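Local coordinates for protein aminotransferase (Paracoccus denitrificans, PDB 4GRX) that probably transfers amino groups between amines and carbonyl compounds as a class III omega-aminotransferase, using a covalently held pyridoxal phosphate, at residues Thr135-Leu140 with Arg153-Arg158; Asn160-Val165 with Lys175-Val180; His190-Cys193 with Arg198-Glu201; Gly241-Pro246 with Ser432-Pro437; Glu413-Thr418 with Cys426-Gln431. All coordinates share one frame; numbering follows the deposited sequence.

Contact 1 of 5, residues Thr135-Leu140 with Arg153-Arg158; sequences TMVKML and RKILTR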
# COMPACT_ATOMS: atom_id res chain seq x y z
N THR A 135 -0.73 5.22 7.85
CA THR A 135 0.35 6.17 8.12
C THR A 135 -0.12 7.30 9.04
O THR A 135 0.60 7.67 9.98
CB THR A 135 0.91 6.76 6.80
OG1 THR A 135 1.66 5.76 6.09
CG2 THR A 135 1.82 7.98 7.06
N MET A 136 -1.32 7.84 8.77
CA MET A 136 -1.86 8.97 9.54
C MET A 136 -2.04 8.63 11.01
O MET A 136 -1.76 9.45 11.88
CB MET A 136 -3.18 9.49 8.97
CG MET A 136 -3.66 10.78 9.63
SD MET A 136 -2.53 12.16 9.26
CE MET A 136 -2.11 12.73 10.91
N VAL A 137 -2.53 7.42 11.27
CA VAL A 137 -2.70 6.97 12.64
C VAL A 137 -1.33 6.89 13.32
O VAL A 137 -1.17 7.41 14.42
CB VAL A 137 -3.45 5.62 12.70
CG1 VAL A 137 -3.58 5.15 14.13
CG2 VAL A 137 -4.82 5.77 12.08
N LYS A 138 -0.35 6.28 12.66
CA LYS A 138 1.00 6.15 13.22
C LYS A 138 1.61 7.53 13.51
O LYS A 138 2.26 7.73 14.55
CB LYS A 138 1.91 5.36 12.29
CG LYS A 138 1.70 3.86 12.26
CD LYS A 138 2.68 3.22 11.28
CE LYS A 138 4.12 3.21 11.81
NZ LYS A 138 5.12 2.75 10.82
N MET A 139 1.37 8.47 12.60
CA MET A 139 1.80 9.85 12.78
C MET A 139 1.18 10.43 14.05
O MET A 139 1.87 11.03 14.86
CB MET A 139 1.38 10.67 11.57
CG MET A 139 2.51 11.43 10.90
SD MET A 139 2.01 11.79 9.19
CE MET A 139 3.57 11.74 8.33
N LEU A 140 -0.12 10.22 14.24
CA LEU A 140 -0.79 10.66 15.47
C LEU A 140 -0.16 10.01 16.72
O LEU A 140 0.18 10.71 17.67
CB LEU A 140 -2.30 10.43 15.38
CG LEU A 140 -3.03 11.22 14.29
CD1 LEU A 140 -4.49 10.85 14.23
CD2 LEU A 140 -2.89 12.73 14.48
N ARG A 153 -4.16 7.52 22.04
CA ARG A 153 -4.06 6.59 20.93
C ARG A 153 -5.37 6.25 20.22
O ARG A 153 -5.35 5.85 19.05
CB ARG A 153 -3.40 5.31 21.39
CG ARG A 153 -1.96 5.49 21.82
CD ARG A 153 -1.37 4.17 22.28
NE ARG A 153 -1.25 3.22 21.18
CZ ARG A 153 -0.28 3.25 20.27
NH1 ARG A 153 0.65 4.20 20.30
NH2 ARG A 153 -0.25 2.34 19.31
N LYS A 154 -6.50 6.41 20.93
CA LYS A 154 -7.81 6.02 20.36
C LYS A 154 -8.14 6.79 19.08
O LYS A 154 -7.72 7.93 18.92
CB LYS A 154 -8.94 6.17 21.39
CG LYS A 154 -8.84 5.20 22.56
CD LYS A 154 -9.63 5.65 23.77
CE LYS A 154 -9.30 4.79 24.99
NZ LYS A 154 -9.85 5.33 26.27
N ILE A 155 -8.86 6.14 18.17
CA ILE A 155 -9.21 6.71 16.86
C ILE A 155 -10.73 6.71 16.70
O ILE A 155 -11.37 5.65 16.76
CB ILE A 155 -8.54 5.94 15.69
CG1 ILE A 155 -7.00 6.03 15.75
CG2 ILE A 155 -9.04 6.44 14.34
CD1 ILE A 155 -6.43 7.43 15.62
N LEU A 156 -11.29 7.90 16.47
CA LEU A 156 -12.73 8.06 16.25
C LEU A 156 -13.08 8.10 14.77
O LEU A 156 -12.51 8.90 14.02
CB LEU A 156 -13.25 9.32 16.93
CG LEU A 156 -12.78 9.63 18.35
CD1 LEU A 156 -13.33 10.96 18.84
CD2 LEU A 156 -13.19 8.52 19.32
N THR A 157 -13.99 7.22 14.35
CA THR A 157 -14.59 7.25 13.00
C THR A 157 -16.10 7.07 13.08
O THR A 157 -16.66 7.07 14.18
CB THR A 157 -13.95 6.22 12.04
OG1 THR A 157 -13.97 4.90 12.61
CG2 THR A 157 -12.51 6.59 11.71
N ARG A 158 -16.78 6.91 11.95
CA ARG A 158 -18.24 6.72 11.97
C ARG A 158 -18.66 5.36 11.42
O ARG A 158 -18.02 4.83 10.51
CB ARG A 158 -18.99 7.79 11.17
CG ARG A 158 -19.13 9.16 11.81
CD ARG A 158 -17.95 10.04 11.49
NE ARG A 158 -17.61 10.03 10.07
CZ ARG A 158 -18.16 10.82 9.15
NH1 ARG A 158 -19.12 11.69 9.49
NH2 ARG A 158 -17.77 10.75 7.89
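Val137 and Ile155 face each other with their CA atoms 7.8 Å apart, where helix 129-146 passes strand 154-158, and one helical turn further on the CA of Leu140 lies 7.6 Å from that of Arg153. The helix belongs to a wide beta-alpha-beta crossover: it leaves strand 122-126 at one border of the seven-stranded mixed sheet and leads to the parallel strand 154-158, next to the last strand at the other border. Contact is purely apolar and is carried by three buried side chains. Val137 and Leu140, three residues apart, offer their branches from the same flank of the helix, and Ile155 projects from the strand between them. In Ile155 both chi1 and chi2 are near -63°, a bend that turns CD1 toward Leu140 CD1 while CG1 stays against Val137. Val137 places CG1 opposite its own N (chi1 179°), and this methyl meets Ile155 obliquely. Ile155 also packs on Phe188, and its backbone pairs with Gly187 and Ile189, at the start of the neighbouring strand 188-191. Nearby, Trp141 NE1 bonds to Arg153 O, and Lys138 NZ bonds to Val165 O of the second subunit. At the centre, Ile155 CD1 lies 4.2 Å from Leu140 CD1, and Val137 CG1 is 3.9 Å from Ile155 CG1.

Contact 2 of 5, residues Asn160-Val165 with Lys175-Val180; sequences NAYHGV and KPYNSV. With DAV (delta-amino valeric acid), chain F.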
# COMPACT_ATOMS: atom_id res chain seq x y z
N ASN A 160 -20.55 3.00 9.03
CA ASN A 160 -20.59 3.16 7.57
C ASN A 160 -19.36 3.85 6.97
O ASN A 160 -19.28 3.99 5.76
CB ASN A 160 -21.88 3.85 7.10
CG ASN A 160 -23.13 3.04 7.39
OD1 ASN A 160 -23.14 1.81 7.30
ND2 ASN A 160 -24.22 3.74 7.71
N ALA A 161 -18.40 4.29 7.79
CA ALA A 161 -17.19 4.90 7.23
C ALA A 161 -16.39 3.86 6.44
O ALA A 161 -16.44 2.65 6.73
CB ALA A 161 -16.33 5.50 8.32
N TYR A 162 -15.66 4.32 5.44
CA TYR A 162 -14.71 3.42 4.80
C TYR A 162 -13.37 4.12 4.68
O TYR A 162 -13.26 5.13 4.00
CB TYR A 162 -15.23 2.93 3.45
CG TYR A 162 -14.33 1.90 2.79
CD1 TYR A 162 -14.60 0.53 2.90
CD2 TYR A 162 -13.20 2.29 2.07
CE1 TYR A 162 -13.78 -0.41 2.31
CE2 TYR A 162 -12.37 1.36 1.48
CZ TYR A 162 -12.67 0.01 1.60
OH TYR A 162 -11.84 -0.88 1.01
N HIS A 163 -12.37 3.58 5.36
CA HIS A 163 -11.05 4.19 5.34
C HIS A 163 -9.96 3.25 4.88
O HIS A 163 -8.81 3.67 4.74
CB HIS A 163 -10.72 4.81 6.69
CG HIS A 163 -11.71 5.87 7.13
ND1 HIS A 163 -11.66 7.15 6.69
CD2 HIS A 163 -12.79 5.80 8.03
CE1 HIS A 163 -12.66 7.86 7.27
NE2 HIS A 163 -13.35 7.04 8.09
N GLY A 164 -10.30 1.99 4.61
CA GLY A 164 -9.37 1.09 3.95
C GLY A 164 -9.33 -0.33 4.45
O GLY A 164 -10.20 -0.76 5.23
N VAL A 165 -8.33 -1.09 4.01
CA VAL A 165 -8.28 -2.51 4.28
C VAL A 165 -7.07 -3.05 5.05
O VAL A 165 -7.03 -4.24 5.30
CB VAL A 165 -8.49 -3.38 3.01
CG1 VAL A 165 -9.86 -3.11 2.36
CG2 VAL A 165 -7.35 -3.21 2.01
N LYS A 175 -18.14 -1.34 9.24
CA LYS A 175 -18.91 -2.29 8.42
C LYS A 175 -18.99 -3.69 9.09
O LYS A 175 -17.97 -4.18 9.59
CB LYS A 175 -18.24 -2.48 7.06
CG LYS A 175 -18.21 -1.27 6.16
CD LYS A 175 -19.21 -1.43 5.04
CE LYS A 175 -19.47 -0.09 4.38
NZ LYS A 175 -20.15 -0.24 3.05
N PRO A 176 -20.16 -4.36 9.02
CA PRO A 176 -20.23 -5.66 9.69
C PRO A 176 -19.15 -6.66 9.25
O PRO A 176 -18.73 -7.48 10.06
CB PRO A 176 -21.62 -6.19 9.30
CG PRO A 176 -22.40 -4.98 8.92
CD PRO A 176 -21.40 -4.06 8.28
N TYR A 177 -18.70 -6.59 8.01
CA TYR A 177 -17.86 -7.65 7.46
C TYR A 177 -16.45 -7.79 8.05
O TYR A 177 -15.83 -8.85 7.92
CB TYR A 177 -17.80 -7.61 5.93
CG TYR A 177 -17.16 -6.37 5.35
CD1 TYR A 177 -17.89 -5.55 4.47
CD2 TYR A 177 -15.83 -6.02 5.64
CE1 TYR A 177 -17.31 -4.42 3.92
CE2 TYR A 177 -15.25 -4.90 5.09
CZ TYR A 177 -15.99 -4.10 4.24
OH TYR A 177 -15.41 -2.97 3.70
N ASN A 178 -15.95 -6.76 8.73
CA ASN A 178 -14.64 -6.87 9.36
C ASN A 178 -14.55 -7.82 10.57
O ASN A 178 -13.47 -8.10 11.10
CB ASN A 178 -14.05 -5.49 9.62
CG ASN A 178 -13.49 -4.87 8.35
OD1 ASN A 178 -12.89 -5.58 7.52
ND2 ASN A 178 -13.70 -3.56 8.17
N SER A 179 -15.70 -8.34 11.00
CA SER A 179 -15.72 -9.33 12.06
C SER A 179 -15.09 -10.65 11.61
O SER A 179 -14.65 -11.43 12.44
CB SER A 179 -17.14 -9.57 12.53
OG SER A 179 -17.90 -10.06 11.46
N VAL A 180 -15.04 -10.89 10.30
CA VAL A 180 -14.42 -12.12 9.78
C VAL A 180 -12.91 -12.14 9.95
O VAL A 180 -12.27 -13.19 9.81
CB VAL A 180 -14.80 -12.42 8.31
CG1 VAL A 180 -16.31 -12.55 8.17
CG2 VAL A 180 -14.20 -11.38 7.34
OXT DAV F . -17.31 -2.29 0.44
O DAV F . -17.94 -3.71 -1.19
CB DAV F . -15.17 -1.58 -1.60
CG DAV F . -14.75 -0.32 -2.34
CD DAV F . -13.23 -0.26 -2.39
N DAV F . -12.76 1.13 -2.40
C DAV F . -17.35 -2.68 -0.76
C1 DAV F . -16.67 -1.78 -1.83
O HOH W 1 -12.20 -2.86 5.51
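Two different first torsions bring the rings of Tyr162 and Tyr177 together: Tyr162 CG points opposite its backbone N (chi1 -175°), whereas Tyr177 CG sits between N and the carbonyl carbon (chi1 64°), which swings the ring across to the other segment. The two side chains meet at about a right angle. The hydroxyl of Tyr177 approaches the rim of Tyr162 in the plane of that ring, with OH 3.3 Å from Tyr162 CE1. Lys175 backs the Tyr177 ring from one face, its CB 3.8 Å above the ring plane and displaced toward the rim, while the rest of its chain runs past the carbonyls of Asn160 and Ala161 to bond through NZ to Ala240 O. Both tyrosines line the pocket for delta-amino valeric acid, a pocket lying at the subunit interface as in other fold type I aminotransferases; Gly332 of the second subunit packs on Tyr162, and Pro330 of that subunit on Tyr177. Tyr162 OH lies 3.7 Å from the ligand CD, and Tyr177 OH 3.8 Å from its carboxylate OXT. Loss of the Tyr162 ring to a small side chain such as alanine is likely to open a gap beside the ligand's CD and leave the Tyr177 hydroxyl without the rim it abuts. Further along, a water ties the two loops: it donates to Gly164 O and accepts from Asn178 ND2 at 3.1 Å, lying in plane at the edge of the Tyr177 ring. Ser179 OG and Ser179 N both bond to Pro176 O, closing the 3-10 turn that carries Tyr177.

Contact 3 of 5, residues His190-Cys193 with Arg198-Glu201; sequences HLTC and RYGE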
# COMPACT_ATOMS: atom_id res chain seq x y z
N HIS A 190 -16.60 3.56 16.79
CA HIS A 190 -17.52 3.97 15.74
C HIS A 190 -18.72 4.70 16.27
O HIS A 190 -19.52 4.11 16.99
CB HIS A 190 -17.94 2.75 14.94
CG HIS A 190 -16.78 2.02 14.31
ND1 HIS A 190 -16.63 0.69 14.41
CD2 HIS A 190 -15.70 2.49 13.58
CE1 HIS A 190 -15.50 0.32 13.77
NE2 HIS A 190 -14.94 1.42 13.25
N LEU A 191 -18.87 5.98 15.91
CA LEU A 191 -19.98 6.82 16.34
C LEU A 191 -21.08 6.76 15.31
O LEU A 191 -20.87 6.24 14.21
CB LEU A 191 -19.55 8.27 16.42
CG LEU A 191 -18.26 8.68 17.12
CD1 LEU A 191 -17.80 9.98 16.48
CD2 LEU A 191 -18.52 8.86 18.60
N THR A 192 -22.25 7.32 15.62
CA THR A 192 -23.38 7.22 14.70
C THR A 192 -23.10 7.91 13.37
O THR A 192 -22.53 9.01 13.31
CB THR A 192 -24.66 7.83 15.31
OG1 THR A 192 -24.79 7.41 16.66
CG2 THR A 192 -25.87 7.40 14.56
N CYS A 193 -23.52 7.25 12.30
CA CYS A 193 -23.40 7.77 10.97
C CYS A 193 -24.41 8.92 10.76
O CYS A 193 -25.60 8.73 11.02
CB CYS A 193 -23.66 6.64 9.98
SG CYS A 193 -23.82 7.22 8.28
N ARG A 198 -31.77 7.43 7.60
CA ARG A 198 -31.68 6.13 8.24
C ARG A 198 -31.78 6.22 9.77
O ARG A 198 -32.52 5.45 10.38
CB ARG A 198 -30.42 5.37 7.81
CG ARG A 198 -30.24 4.03 8.51
CD ARG A 198 -29.53 2.98 7.64
NE ARG A 198 -30.49 2.30 6.76
CZ ARG A 198 -30.38 2.22 5.43
NH1 ARG A 198 -29.32 2.74 4.79
NH2 ARG A 198 -31.34 1.60 4.74
N TYR A 199 -31.05 7.15 10.37
CA TYR A 199 -30.84 7.09 11.81
C TYR A 199 -31.60 8.15 12.63
O TYR A 199 -31.56 8.14 13.86
CB TYR A 199 -29.33 7.07 12.14
CG TYR A 199 -28.58 5.87 11.54
CD1 TYR A 199 -27.73 6.02 10.42
CD2 TYR A 199 -28.70 4.58 12.09
CE1 TYR A 199 -27.05 4.93 9.87
CE2 TYR A 199 -28.03 3.49 11.55
CZ TYR A 199 -27.20 3.67 10.44
OH TYR A 199 -26.53 2.58 9.92
N GLY A 200 -32.30 9.05 11.93
CA GLY A 200 -33.13 10.06 12.59
C GLY A 200 -34.30 9.41 13.30
O GLY A 200 -34.84 8.43 12.81
N GLU A 201 -34.68 9.94 14.46
CA GLU A 201 -35.75 9.33 15.27
C GLU A 201 -37.17 9.84 14.97
O GLU A 201 -37.36 10.87 14.33
CB GLU A 201 -35.44 9.45 16.75
CG GLU A 201 -34.58 8.31 17.25
CD GLU A 201 -33.88 8.63 18.56
OE1 GLU A 201 -34.39 9.49 19.32
OE2 GLU A 201 -32.80 8.03 18.82
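The loop that leaves strand 188-191, at the border of the large mixed sheet, folds back on the end of the short helix 196-199, and Cys193 and Thr192 pack there against Tyr199. On the loop side Cys193 gives the larger share. Its CB lies 3.8 Å from Tyr199 CE1, and its carbonyl oxygen O comes to 3.5 Å from Tyr199 CD1, so backbone and side chain of one residue meet the same flank of the ring. With SG set opposite the backbone N (chi1 170°), the sulfur passes alongside the tyrosine: SG is 5.5 Å from the ring centroid and 69° off the ring normal, an oblique approach. Thr192 adds its methyl, with CG2 4.2 Å from Tyr199 CB at the root of the side chain. The ring is also covered from within its own segment, for Arg198 CG stands 3.5 Å above its centre on one face, while the guanidinium of Arg198 runs off to a salt bridge with Glu394. Trp159 and Phe209, the latter on helix 206-224, touch the same tyrosine, and its hydroxyl makes a weak hydrogen bond with Asn160 ND2. At the helix end Tyr199 O is bonded by Arg212 NH2, just where Gly200 abandons helical backbone angles. The nearest ligand is about 14 Å from the Cys193 side chain, so the contact lies outside the pocket. It joins a sheet strand to the helix that follows it through a tight connection, with a loose, oblique cysteine sulfur-aromatic contact beside the closer CB and carbonyl packing.

Contact 4 of 5, residues Gly241-Pro246 with Ser432-Pro437; sequences GGVIPP and SIVLCP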
# COMPACT_ATOMS: atom_id res chain seq x y z
N GLY A 241 -19.40 3.50 1.84
CA GLY A 241 -20.54 3.26 2.73
C GLY A 241 -21.89 3.51 2.06
O GLY A 241 -22.92 3.40 2.72
N GLY A 242 -21.87 3.86 0.77
CA GLY A 242 -23.08 3.99 -0.04
C GLY A 242 -23.56 5.39 -0.36
O GLY A 242 -24.76 5.60 -0.54
N VAL A 243 -22.63 6.34 -0.47
CA VAL A 243 -22.90 7.74 -0.83
C VAL A 243 -23.80 8.45 0.17
O VAL A 243 -25.00 8.65 -0.09
CB VAL A 243 -23.51 7.90 -2.24
CG1 VAL A 243 -23.54 9.37 -2.62
CG2 VAL A 243 -22.73 7.10 -3.26
N ILE A 244 -23.24 8.84 1.30
CA ILE A 244 -24.02 9.43 2.37
C ILE A 244 -23.54 10.84 2.66
O ILE A 244 -22.49 11.01 3.31
CB ILE A 244 -23.97 8.58 3.67
CG1 ILE A 244 -24.47 7.14 3.39
CG2 ILE A 244 -24.77 9.24 4.78
CD1 ILE A 244 -24.10 6.14 4.47
N PRO A 245 -24.26 11.86 2.14
CA PRO A 245 -23.96 13.27 2.46
C PRO A 245 -24.30 13.52 3.91
O PRO A 245 -25.30 13.00 4.39
CB PRO A 245 -24.94 14.05 1.57
CG PRO A 245 -25.30 13.11 0.48
CD PRO A 245 -25.33 11.76 1.13
N PRO A 246 -23.49 14.32 4.60
CA PRO A 246 -23.76 14.55 6.02
C PRO A 246 -25.03 15.36 6.22
O PRO A 246 -25.38 16.18 5.37
CB PRO A 246 -22.55 15.35 6.49
CG PRO A 246 -22.08 16.05 5.26
CD PRO A 246 -22.39 15.16 4.10
N SER A 432 -27.75 -0.04 -1.58
CA SER A 432 -27.50 1.31 -2.09
C SER A 432 -26.96 1.22 -3.51
O SER A 432 -25.79 0.85 -3.71
CB SER A 432 -26.47 2.03 -1.21
OG SER A 432 -26.95 2.21 0.12
N ILE A 433 -27.80 1.54 -4.49
CA ILE A 433 -27.39 1.59 -5.90
C ILE A 433 -26.59 2.87 -6.16
O ILE A 433 -27.13 3.98 -6.15
CB ILE A 433 -28.62 1.57 -6.82
CG1 ILE A 433 -29.53 0.40 -6.44
CG2 ILE A 433 -28.19 1.50 -8.29
CD1 ILE A 433 -31.00 0.76 -6.47
N VAL A 434 -25.30 2.70 -6.40
CA VAL A 434 -24.36 3.81 -6.48
C VAL A 434 -24.03 4.17 -7.92
O VAL A 434 -23.88 3.30 -8.78
CB VAL A 434 -23.07 3.48 -5.70
CG1 VAL A 434 -22.00 4.53 -5.92
CG2 VAL A 434 -23.38 3.35 -4.23
N LEU A 435 -23.94 5.46 -8.18
CA LEU A 435 -23.57 5.96 -9.47
C LEU A 435 -22.48 7.00 -9.26
O LEU A 435 -22.69 7.99 -8.52
CB LEU A 435 -24.78 6.57 -10.16
CG LEU A 435 -25.91 5.64 -10.63
CD1 LEU A 435 -27.03 6.47 -11.25
CD2 LEU A 435 -25.41 4.60 -11.63
N CYS A 436 -21.32 6.75 -9.85
CA CYS A 436 -20.18 7.67 -9.75
C CYS A 436 -19.35 7.66 -11.03
O CYS A 436 -18.18 7.27 -11.02
CB CYS A 436 -19.32 7.36 -8.51
SG CYS A 436 -18.60 5.70 -8.43
N PRO A 437 -19.97 8.12 -12.15
CA PRO A 437 -19.36 8.04 -13.48
C PRO A 437 -18.13 8.96 -13.64
O PRO A 437 -17.96 9.88 -12.83
CB PRO A 437 -20.49 8.51 -14.42
CG PRO A 437 -21.59 9.05 -13.55
CD PRO A 437 -21.14 9.01 -12.13
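The flat group at the heart of this contact is the peptide that joins Gly242 to Val243: Val434 CG2 lies over one of its faces, 4.2 Å from Gly242 CA, while Ser432 CB comes to the carbonyl oxygen more from the side, 4.0 Å from Gly242 O. That oxygen is bonded by Arg385 NH2, and Arg385 NE takes the carbonyl of Val243, so the arginine grips two successive carbonyls of the loop. Gly242 has positive phi (105°), with backbone angles that favour glycine, since a CB would be pressed against the carbonyl O of Gly241. The turn continues into Val243, which together with Ile244 faces Met238 in a G1 beta bulge. Strand 432-435 is an outer strand of the small three-stranded antiparallel sheet, pairing with strand 390-395; contact 4 thus joins that sheet to the loop following strand 229-234 of the large one. Both valines have CG1 opposite N and CG2 beside it, and Val243 CG2 fits against both methyls of Val434, at 3.8 Å from CG1 and 3.9 Å from CG2 of that residue. Ser432 turns its hydroxyl to Glu394 OE1, its main polar partner, and has a weak bond with Arg385 NH2.

Contact 5 of 5, residues Glu413-Thr418 with Cys426-Gln431; sequences ERIANT and CRPLGQ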
# COMPACT_ATOMS: atom_id res chain seq x y z
N GLU A 413 -26.91 -8.06 -5.84
CA GLU A 413 -26.34 -8.82 -6.96
C GLU A 413 -27.23 -8.78 -8.21
O GLU A 413 -26.76 -8.58 -9.32
CB GLU A 413 -26.02 -10.27 -6.58
CG GLU A 413 -24.96 -10.42 -5.50
CD GLU A 413 -23.73 -9.53 -5.72
OE1 GLU A 413 -23.12 -9.61 -6.81
OE2 GLU A 413 -23.36 -8.76 -4.79
N ARG A 414 -28.53 -8.97 -8.01
CA ARG A 414 -29.46 -8.98 -9.13
C ARG A 414 -29.34 -7.69 -9.92
O ARG A 414 -29.36 -7.72 -11.15
CB ARG A 414 -30.88 -9.18 -8.64
CG ARG A 414 -31.23 -10.61 -8.29
CD ARG A 414 -32.64 -10.67 -7.75
NE ARG A 414 -32.87 -11.90 -7.02
CZ ARG A 414 -33.66 -12.89 -7.42
NH1 ARG A 414 -34.35 -12.80 -8.56
NH2 ARG A 414 -33.77 -13.97 -6.66
N ILE A 415 -29.20 -6.57 -9.21
CA ILE A 415 -29.11 -5.27 -9.86
C ILE A 415 -27.78 -5.09 -10.62
O ILE A 415 -27.78 -4.71 -11.81
CB ILE A 415 -29.40 -4.12 -8.88
CG1 ILE A 415 -30.84 -4.23 -8.38
CG2 ILE A 415 -29.19 -2.78 -9.57
CD1 ILE A 415 -31.23 -3.22 -7.32
N ALA A 416 -26.66 -5.38 -9.94
CA ALA A 416 -25.34 -5.42 -10.56
C ALA A 416 -25.33 -6.29 -11.82
O ALA A 416 -25.09 -5.79 -12.92
CB ALA A 416 -24.30 -5.92 -9.57
N ASN A 417 -25.65 -7.58 -11.64
CA ASN A 417 -25.77 -8.54 -12.74
C ASN A 417 -26.68 -8.10 -13.93
O ASN A 417 -26.26 -8.10 -15.09
CB ASN A 417 -26.18 -9.92 -12.19
CG ASN A 417 -25.12 -10.51 -11.25
OD1 ASN A 417 -23.93 -10.33 -11.46
ND2 ASN A 417 -25.57 -11.22 -10.22
N THR A 418 -27.91 -7.69 -13.63
CA THR A 418 -28.81 -7.23 -14.68
C THR A 418 -28.26 -6.01 -15.41
O THR A 418 -28.37 -5.93 -16.62
CB THR A 418 -30.21 -6.95 -14.13
OG1 THR A 418 -30.71 -8.15 -13.53
CG2 THR A 418 -31.16 -6.54 -15.24
N CYS A 426 -22.59 -0.93 -13.00
CA CYS A 426 -23.17 -0.23 -11.88
C CYS A 426 -22.98 -1.13 -10.69
O CYS A 426 -23.46 -2.26 -10.71
CB CYS A 426 -24.66 -0.02 -12.11
SG CYS A 426 -25.53 0.75 -10.73
N ARG A 427 -22.28 -0.64 -9.67
CA ARG A 427 -22.00 -1.49 -8.52
C ARG A 427 -22.69 -1.05 -7.22
O ARG A 427 -22.25 -0.09 -6.58
CB ARG A 427 -20.49 -1.62 -8.29
CG ARG A 427 -20.06 -3.01 -7.81
CD ARG A 427 -21.02 -3.60 -6.79
NE ARG A 427 -21.23 -5.02 -7.02
CZ ARG A 427 -22.27 -5.73 -6.60
NH1 ARG A 427 -23.27 -5.18 -5.92
NH2 ARG A 427 -22.31 -7.02 -6.90
N PRO A 428 -23.76 -1.76 -6.83
CA PRO A 428 -24.48 -1.53 -5.60
C PRO A 428 -23.70 -2.01 -4.41
O PRO A 428 -23.13 -3.08 -4.43
CB PRO A 428 -25.74 -2.39 -5.76
CG PRO A 428 -25.94 -2.47 -7.23
CD PRO A 428 -24.52 -2.67 -7.71
N LEU A 429 -23.68 -1.19 -3.37
CA LEU A 429 -23.01 -1.54 -2.14
C LEU A 429 -24.14 -1.68 -1.16
O LEU A 429 -24.80 -0.69 -0.84
CB LEU A 429 -22.04 -0.42 -1.73
CG LEU A 429 -21.14 0.13 -2.86
CD1 LEU A 429 -20.48 1.44 -2.49
CD2 LEU A 429 -20.08 -0.86 -3.33
N GLY A 430 -24.39 -2.90 -0.71
CA GLY A 430 -25.55 -3.21 0.10
C GLY A 430 -26.76 -3.01 -0.78
O GLY A 430 -26.73 -3.36 -1.95
N GLN A 431 -27.81 -2.40 -0.23
CA GLN A 431 -28.98 -2.07 -1.04
C GLN A 431 -28.96 -0.61 -1.54
O GLN A 431 -30.00 -0.04 -1.89
CB GLN A 431 -30.28 -2.46 -0.32
CG GLN A 431 -30.34 -3.96 -0.05
CD GLN A 431 -31.68 -4.46 0.45
OE1 GLN A 431 -32.73 -3.86 0.20
NE2 GLN A 431 -31.66 -5.59 1.15
O HOH W 2 -22.70 -3.96 -12.77
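Arg427 and Glu413 form a salt bridge in which NH2 of the arginine lies 2.7 Å from OE1, at the edge of the guanidinium. The hydrogen bond within it is weak, with an N-H...O angle of 122°, and the carboxylate and guanidinium planes stand 42° apart. Ala416 CB covers one face of the guanidinium, 3.5 Å above its plane and offset toward the rim. NH1 turns back to Pro428 O at 2.6 Å, in the carbonyl plane and on a lone pair, which ties the bent arginine chain to its own loop. This loop carries Leu429 into the pocket for delta-amino valeric acid, and the Arg427 side chain is about 6 Å from that ligand; Phe98 of the second subunit packs on Arg427. With an alanine here, the Glu413 carboxylate is likely to be left without its charged mate, and Ala416 CB without the flat group it covers. Next in the chain, Pro428 sits against helix 411-421, with CD 3.8 Å from Ala416 CB and CG touching Ile415 CG2. Helix and loop are also bridged by a water that donates to Ala416 O and accepts from Cys426 N, its oxygen 3.0 Å from that N.

How the contacts relate
Contacts 1, 2 and 3 follow one another along the chain round two neighbouring strands of the seven-stranded sheet, 154-158 and 188-191, with Thr157 O probably bonded to Leu191 N. Contact 4 closes a much longer loop and encloses contact 5 within it; their centres are 13 Å apart, and Val434 packs on Leu429. These two bring in the small three-stranded sheet. Contacts 1 and 5 lie on opposite sides of the chain's centre, 32 Å apart between centres, and contact 2 lies between, its Lys175 touching Gly241 of contact 4. Tyr162 and Tyr177 of contact 2 and Leu429 of contact 5 all line the ligand pocket, while Ile244 joins contact 4 to Cys193 of contact 3.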